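Local coordinates for protein glycerol Dehydrogenase (Unidentified, PDB 5XN8) that probably catalyses the NAD-dependent oxidation of glycerol to dihydroxyacetone, as a metal-dependent member of the iron-containing alcohol dehydrogenase family, at residues 32-36 / 76-80; 37-41 / 61-65. Numbering follows the deposited sequence.

Contact 1 (32-36 / 76-80); sequences FFVIA and LIAIL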
# COMPACT_ATOMS: atom_id res chain seq x y z
N PHE A 32 18.56 44.81 33.62
CA PHE A 32 17.75 43.66 34.01
C PHE A 32 17.86 43.29 35.49
O PHE A 32 18.95 43.29 36.06
CB PHE A 32 18.10 42.45 33.14
CG PHE A 32 17.40 42.44 31.82
CD1 PHE A 32 16.12 41.91 31.70
CD2 PHE A 32 18.00 42.99 30.69
CE1 PHE A 32 15.45 41.92 30.48
CE2 PHE A 32 17.34 43.00 29.47
CZ PHE A 32 16.06 42.47 29.36
N PHE A 33 16.72 42.96 36.07
CA PHE A 33 16.60 42.45 37.43
C PHE A 33 16.55 40.92 37.34
O PHE A 33 15.56 40.36 36.89
CB PHE A 33 15.33 43.02 38.05
CG PHE A 33 15.08 42.59 39.46
CD1 PHE A 33 15.73 43.20 40.51
CD2 PHE A 33 14.14 41.59 39.74
CE1 PHE A 33 15.48 42.82 41.82
CE2 PHE A 33 13.88 41.21 41.04
CZ PHE A 33 14.56 41.83 42.08
N VAL A 34 17.62 40.26 37.76
CA VAL A 34 17.79 38.82 37.60
C VAL A 34 17.45 38.08 38.90
O VAL A 34 17.99 38.43 39.94
CB VAL A 34 19.25 38.48 37.19
CG1 VAL A 34 19.37 37.03 36.73
CG2 VAL A 34 19.74 39.44 36.12
N ILE A 35 16.58 37.08 38.85
CA ILE A 35 16.24 36.27 40.04
C ILE A 35 16.47 34.77 39.87
O ILE A 35 16.25 34.21 38.79
CB ILE A 35 14.79 36.52 40.55
CG1 ILE A 35 13.73 35.98 39.58
CG2 ILE A 35 14.57 38.01 40.78
CD1 ILE A 35 12.32 36.08 40.12
N ALA A 36 16.89 34.14 40.96
CA ALA A 36 17.13 32.70 41.03
C ALA A 36 17.29 32.26 42.50
O ALA A 36 17.68 33.06 43.35
CB ALA A 36 18.37 32.34 40.24
N LEU A 76 10.17 41.30 46.09
CA LEU A 76 11.13 41.46 44.99
C LEU A 76 10.87 42.70 44.14
O LEU A 76 11.82 43.35 43.68
CB LEU A 76 11.14 40.21 44.09
CG LEU A 76 11.81 38.95 44.65
CD1 LEU A 76 11.47 37.75 43.80
CD2 LEU A 76 13.32 39.11 44.81
N ILE A 77 9.59 43.03 43.93
CA ILE A 77 9.21 44.29 43.27
C ILE A 77 9.80 45.49 44.00
O ILE A 77 10.38 46.37 43.35
CB ILE A 77 7.67 44.42 43.13
CG1 ILE A 77 7.18 43.49 42.01
CG2 ILE A 77 7.26 45.86 42.81
CD1 ILE A 77 5.69 43.22 42.03
N ALA A 78 9.67 45.52 45.33
CA ALA A 78 10.21 46.60 46.15
C ALA A 78 11.72 46.79 45.95
O ALA A 78 12.19 47.92 45.89
CB ALA A 78 9.91 46.35 47.63
N ILE A 79 12.46 45.69 45.83
CA ILE A 79 13.91 45.74 45.57
C ILE A 79 14.17 46.18 44.12
O ILE A 79 15.10 46.94 43.86
CB ILE A 79 14.63 44.40 45.84
CG1 ILE A 79 14.40 43.91 47.28
CG2 ILE A 79 16.13 44.55 45.61
CD1 ILE A 79 14.83 42.47 47.53
N LEU A 80 13.36 45.68 43.19
CA LEU A 80 13.46 46.09 41.78
C LEU A 80 13.33 47.60 41.63
O LEU A 80 14.16 48.22 40.97
CB LEU A 80 12.42 45.35 40.92
CG LEU A 80 12.27 45.79 39.44
CD1 LEU A 80 11.98 44.60 38.54
CD2 LEU A 80 11.19 46.85 39.26

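Contact 2 (37-41 / 61-65); sequences DDFVM and AERFN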
# COMPACT_ATOMS: atom_id res chain seq x y z
N ASP A 37 16.99 30.99 42.78
CA ASP A 37 17.32 30.40 44.08
C ASP A 37 18.84 30.21 44.18
O ASP A 37 19.55 30.33 43.18
CB ASP A 37 16.53 29.11 44.37
CG ASP A 37 16.86 27.94 43.42
OD1 ASP A 37 17.99 27.86 42.91
OD2 ASP A 37 16.00 27.06 43.24
N ASP A 38 19.33 29.92 45.39
CA ASP A 38 20.78 29.87 45.62
C ASP A 38 21.47 28.78 44.83
O ASP A 38 22.57 28.99 44.33
CB ASP A 38 21.11 29.72 47.10
CG ASP A 38 20.66 30.91 47.90
OD1 ASP A 38 21.19 32.04 47.70
OD2 ASP A 38 19.77 30.71 48.74
N PHE A 39 20.82 27.61 44.74
CA PHE A 39 21.34 26.50 43.93
C PHE A 39 21.53 26.90 42.47
O PHE A 39 22.60 26.68 41.90
CB PHE A 39 20.40 25.29 44.00
CG PHE A 39 20.81 24.18 43.09
CD1 PHE A 39 21.92 23.41 43.37
CD2 PHE A 39 20.10 23.92 41.93
CE1 PHE A 39 22.31 22.39 42.53
CE2 PHE A 39 20.48 22.90 41.08
CZ PHE A 39 21.59 22.14 41.38
N VAL A 40 20.50 27.51 41.88
CA VAL A 40 20.53 27.92 40.47
C VAL A 40 21.43 29.15 40.26
O VAL A 40 22.09 29.25 39.22
CB VAL A 40 19.10 28.16 39.92
CG1 VAL A 40 19.13 28.75 38.52
CG2 VAL A 40 18.30 26.86 39.92
N MET A 41 21.46 30.06 41.23
CA MET A 41 22.31 31.25 41.14
C MET A 41 23.80 30.90 41.04
O MET A 41 24.54 31.56 40.31
CB MET A 41 22.07 32.20 42.34
CG MET A 41 22.61 33.62 42.14
SD MET A 41 21.67 34.69 41.00
CE MET A 41 20.43 35.37 42.11
N ALA A 61 21.43 41.13 40.57
CA ALA A 61 20.98 39.79 40.90
C ALA A 61 20.41 39.78 42.30
O ALA A 61 20.96 40.41 43.20
CB ALA A 61 22.13 38.80 40.80
N GLU A 62 19.30 39.06 42.49
CA GLU A 62 18.67 38.95 43.81
C GLU A 62 18.17 37.52 44.07
O GLU A 62 17.77 36.82 43.14
CB GLU A 62 17.53 39.97 43.94
CG GLU A 62 16.99 40.19 45.35
CD GLU A 62 18.03 40.74 46.32
OE1 GLU A 62 18.47 41.90 46.15
OE2 GLU A 62 18.38 40.02 47.28
N ARG A 63 18.19 37.12 45.33
CA ARG A 63 17.85 35.77 45.75
C ARG A 63 16.33 35.57 45.79
O ARG A 63 15.59 36.44 46.23
CB ARG A 63 18.44 35.49 47.14
CG ARG A 63 18.32 34.05 47.60
CD ARG A 63 18.95 33.83 48.98
NE ARG A 63 18.05 33.10 49.86
CZ ARG A 63 17.03 33.64 50.52
NH1 ARG A 63 16.73 34.94 50.42
NH2 ARG A 63 16.28 32.87 51.31
N PHE A 64 15.89 34.39 45.32
CA PHE A 64 14.48 33.99 45.32
C PHE A 64 14.26 32.96 46.43
O PHE A 64 15.04 32.00 46.54
CB PHE A 64 14.12 33.44 43.92
CG PHE A 64 12.80 32.74 43.85
CD1 PHE A 64 11.62 33.42 44.12
CD2 PHE A 64 12.73 31.39 43.50
CE1 PHE A 64 10.40 32.77 44.05
CE2 PHE A 64 11.51 30.74 43.42
CZ PHE A 64 10.34 31.42 43.70
N ASN A 65 13.22 33.15 47.24
CA ASN A 65 12.99 32.31 48.45
C ASN A 65 12.41 30.92 48.18
O ASN A 65 12.34 30.10 49.10
CB ASN A 65 12.10 33.04 49.46
CG ASN A 65 12.82 34.17 50.17
OD1 ASN A 65 13.97 34.02 50.58
ND2 ASN A 65 12.14 35.29 50.34

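Contact 1 (32-36 / 76-80)
F33 lays one face of its ring under L80: CB of L80 stands 4.0 Å from the F33 ring centroid and only 9° off the ring normal, a clear CH-pi contact. L80 also reaches back along the phenylalanine, its CD1 3.7 Å from F33 CB. The far end of the ring meets the preceding turn of the helix, with F33 CZ 4.0 Å from L76 CD2 and 3.5 Å from L76 O, the carbonyl that accepts from L80 N, while I79 CG2 sits at the ring edge, 4.2 Å from F33 CE1. Two residues further along the strand, I35 CD1 touches L76 CD1 at 4.1 Å. No hydrogen bond crosses; apolar side chains fill the 10.2 Å between the axes, which run roughly antiparallel at 148°. This is helix-on-sheet packing in the Rossmann-like N-terminal domain: helix 70-83 packs against one face of the parallel sheet, over strand 31-36, which lies between strands 58-63 and 87-92, and L76 and L80 also pack on I103 of the neighbouring helix 94-107.

Contact 2 (37-41 / 61-65)
At D37, between the end of strand 31-36 and helix 38-54, the chain turns into the helix; its CA lies 4.7 Å from the CA of F64, and D37 CA also comes within 3.7 Å of F64 O. The contact sits at the C-terminal ends of the parallel strands of a beta-alpha-beta unit in the Rossmann-like domain: strand 31-36 leads into helix 38-54, and the chain returns through strand 58-63. D37 is the N-cap of the helix, its OD1 accepting from V40 N at 2.7 Å, while M41 N donates to D37 O at 2.7 Å in the first turn. Judged from a close relative, D37 also contributes to the NAD(+) site, so the residue that starts the helix probably lies against the cofactor as well. The F64 ring presents its edge to D37 N, and its side chain packs on T96 and T99 of helix 94-107. R63 and D38 meet at the exposed side of the contact in a salt bridge: R63 NE to D38 OD2 is 3.2 Å, but at an N-H...O angle of 127° the hydrogen bond within it is weak. The carboxylate lies near the guanidinium plane, and D38 OD1 is 3.1 Å from R63 CD. One helical turn after D37, M41 points toward the strand, and its terminal methyl CE makes the closest approach, 4.0 Å from A61 CB and 3.2 Å from the carbonyl O of E62.

How the contacts relate
Contact 2 is nested in the chain loop that contact 1 closes, and their centres are 10 Å apart. Neighbouring strands of the parallel sheet join them: V34 O lies 2.9 Å from E62 N and A36 O lies 3.0 Å from F64 N, both probable hydrogen bonds. Helix 70-83 adds packing, with L76 CD2 3.8 Å from R63 O. Contact 1 is the buried one; contact 2 lies nearer the surface and the likely NAD(+) site. There the F64 side chain is about 4 Å from that of K95, and the D37 side chain is about 7 Å from that of T116 and about 11 Å from a bound glycerol.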